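PDB 6SMO: PKS_KS domain-containing protein from Photorhabdus luminescens subsp. laumondii, which probably acts as a 3-oxoacyl-[acyl-carrier-protein] synthase that extends acyl chains; here it has a pentaoxododecanal polyketide chain bound in its pocket. Local coordinates for residues F251-D256 with P400-D405. Sequence-based numbering, arbitrary orientation.
Sequences FSLERD and PDPDCD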
loop_
_atom_site.group_PDB
_atom_site.type_symbol
_atom_site.label_atom_id
_atom_site.label_comp_id
_atom_site.label_asym_id
_atom_site.label_seq_id
_atom_site.Cartn_x
_atom_site.Cartn_y
_atom_site.Cartn_z
ATOM N N PHE B 251 -20.680 -15.023 2.508
ATOM C CA PHE B 251 -20.944 -16.177 3.413
ATOM C C PHE B 251 -22.016 -17.107 2.824
ATOM O O PHE B 251 -22.399 -18.073 3.516
ATOM C CB PHE B 251 -21.335 -15.694 4.814
ATOM C CG PHE B 251 -20.386 -14.690 5.416
ATOM C CD1 PHE B 251 -19.115 -15.069 5.822
ATOM C CD2 PHE B 251 -20.760 -13.363 5.575
ATOM C CE1 PHE B 251 -18.240 -14.146 6.374
ATOM C CE2 PHE B 251 -19.884 -12.441 6.128
ATOM C CZ PHE B 251 -18.627 -12.833 6.525
ATOM N N SER B 252 -22.465 -16.848 1.590
ATOM C CA SER B 252 -23.440 -17.689 0.846
ATOM C C SER B 252 -22.688 -18.787 0.087
ATOM O O SER B 252 -21.518 -18.558 -0.278
ATOM C CB SER B 252 -24.284 -16.861 -0.088
ATOM O OG SER B 252 -25.047 -15.904 0.631
ATOM N N LEU B 253 -23.349 -19.924 -0.148
ATOM C CA LEU B 253 -22.773 -21.118 -0.826
ATOM C C LEU B 253 -22.589 -20.837 -2.326
ATOM O O LEU B 253 -21.780 -21.546 -2.956
ATOM C CB LEU B 253 -23.702 -22.313 -0.582
ATOM C CG LEU B 253 -23.217 -23.673 -1.090
ATOM C CD1 LEU B 253 -21.799 -23.974 -0.627
ATOM C CD2 LEU B 253 -24.162 -24.779 -0.642
ATOM N N GLU B 254 -23.294 -19.835 -2.868
ATOM C CA GLU B 254 -23.310 -19.496 -4.319
ATOM C C GLU B 254 -22.122 -18.599 -4.700
ATOM O O GLU B 254 -21.830 -18.518 -5.909
ATOM C CB GLU B 254 -24.615 -18.788 -4.700
ATOM C CG GLU B 254 -25.823 -19.707 -4.758
ATOM C CD GLU B 254 -26.550 -19.922 -3.441
ATOM O OE1 GLU B 254 -25.980 -19.585 -2.383
ATOM O OE2 GLU B 254 -27.690 -20.424 -3.478
ATOM N N ARG B 255 -21.473 -17.946 -3.728
ATOM C CA ARG B 255 -20.437 -16.898 -3.962
ATOM C C ARG B 255 -19.300 -17.464 -4.826
ATOM O O ARG B 255 -18.931 -18.639 -4.620
ATOM C CB ARG B 255 -19.912 -16.352 -2.631
ATOM C CG ARG B 255 -19.007 -17.299 -1.855
ATOM C CD ARG B 255 -18.671 -16.738 -0.486
ATOM N NE ARG B 255 -17.679 -17.534 0.227
ATOM C CZ ARG B 255 -17.935 -18.621 0.957
ATOM N NH1 ARG B 255 -19.171 -19.075 1.085
ATOM N NH2 ARG B 255 -16.942 -19.254 1.559
ATOM N N ASP B 256 -18.774 -16.654 -5.755
ATOM C CA ASP B 256 -17.723 -17.058 -6.730
ATOM C C ASP B 256 -16.761 -15.900 -7.046
ATOM O O ASP B 256 -15.999 -16.040 -8.025
ATOM C CB ASP B 256 -18.360 -17.567 -8.027
ATOM C CG ASP B 256 -19.133 -16.503 -8.788
ATOM O OD1 ASP B 256 -19.836 -15.707 -8.134
ATOM O OD2 ASP B 256 -19.017 -16.469 -10.027
ATOM N N PRO B 400 -27.380 -21.324 2.763
ATOM C CA PRO B 400 -26.366 -21.266 3.816
ATOM C C PRO B 400 -25.234 -22.281 3.584
ATOM O O PRO B 400 -25.528 -23.430 3.308
ATOM C CB PRO B 400 -27.148 -21.593 5.097
ATOM C CG PRO B 400 -28.321 -22.425 4.619
ATOM C CD PRO B 400 -28.652 -21.890 3.240
ATOM N N ASP B 401 -23.982 -21.824 3.690
ATOM C CA ASP B 401 -22.758 -22.657 3.540
ATOM C C ASP B 401 -22.555 -23.453 4.827
ATOM O O ASP B 401 -22.627 -22.886 5.915
ATOM C CB ASP B 401 -21.541 -21.786 3.216
ATOM C CG ASP B 401 -20.353 -22.546 2.650
ATOM O OD1 ASP B 401 -19.929 -23.534 3.282
ATOM O OD2 ASP B 401 -19.857 -22.141 1.581
ATOM N N PRO B 402 -22.311 -24.784 4.758
ATOM C CA PRO B 402 -22.054 -25.578 5.962
ATOM C C PRO B 402 -20.769 -25.171 6.705
ATOM O O PRO B 402 -20.740 -25.311 7.914
ATOM C CB PRO B 402 -21.952 -27.022 5.443
ATOM C CG PRO B 402 -21.610 -26.878 3.975
ATOM C CD PRO B 402 -22.297 -25.602 3.534
ATOM N N ASP B 403 -19.758 -24.678 5.979
ATOM C CA ASP B 403 -18.446 -24.246 6.539
ATOM C C ASP B 403 -18.618 -22.912 7.274
ATOM O O ASP B 403 -18.125 -22.802 8.416
ATOM C CB ASP B 403 -17.377 -24.143 5.448
ATOM C CG ASP B 403 -17.052 -25.463 4.770
ATOM O OD1 ASP B 403 -17.161 -26.511 5.439
ATOM O OD2 ASP B 403 -16.691 -25.433 3.576
ATOM N N CYS B 404 -19.277 -21.939 6.636
ATOM C CA CYS B 404 -19.638 -20.616 7.217
ATOM C C CYS B 404 -20.965 -20.745 7.977
ATOM O O CYS B 404 -22.026 -20.562 7.344
ATOM C CB CYS B 404 -19.749 -19.551 6.130
ATOM S SG CYS B 404 -18.217 -19.301 5.196
ATOM N N ASP B 405 -20.904 -21.047 9.280
ATOM C CA ASP B 405 -22.088 -21.380 10.121
ATOM C C ASP B 405 -22.147 -20.461 11.350
ATOM O O ASP B 405 -22.586 -20.936 12.417
ATOM C CB ASP B 405 -22.077 -22.862 10.513
ATOM C CG ASP B 405 -20.870 -23.284 11.337
ATOM O OD1 ASP B 405 -19.803 -22.655 11.182
ATOM O OD2 ASP B 405 -21.008 -24.238 12.128
#
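Arg255 NH1 is gripped by two oxygens, one from each segment: it gives a hydrogen bond of 2.8 Å to the backbone Ser252 O and a longer one of 3.2 Å to Asp401 OD2, the latter a salt bridge. Ser252 O lies in the guanidinium plane, while the carboxylate is turned 47° from that plane and its OD2 is met from above. The ionic bond is bent, 145° at the hydrogen. The other guanidinium nitrogens are held from beyond the contact, NE by Thr336 O and NH2 by Ala337 O, which ties the group to the N-terminal start of helix 337-350. Residues 252 to 255 form a type I beta turn, and the arginine side chain, extended from CG to NE, reaches back to the carbonyl of the turn's first residue. Asp401 does a second job: its OD1 accepts from Asp403 N at 2.9 Å, an Asx turn that helps to hold the carboxylate in its orientation. In this thiolase-like fold two loops far apart in sequence meet near the surface: the one leading into strand 263-271 and the one between strands 390-391 and 414-415. Leu253, CG anti to its backbone N (chi1 -174°), sets CD1 3.5 Å from Asp401 OD2, on the solvent-facing side with Pro402. Deeper in, Cys404 SG lies 3.9 Å from Arg255 NH2 and at the edge of the Phe251 ring, 4.4 Å from Phe251 CD1; that ring also stacks with Tyr408.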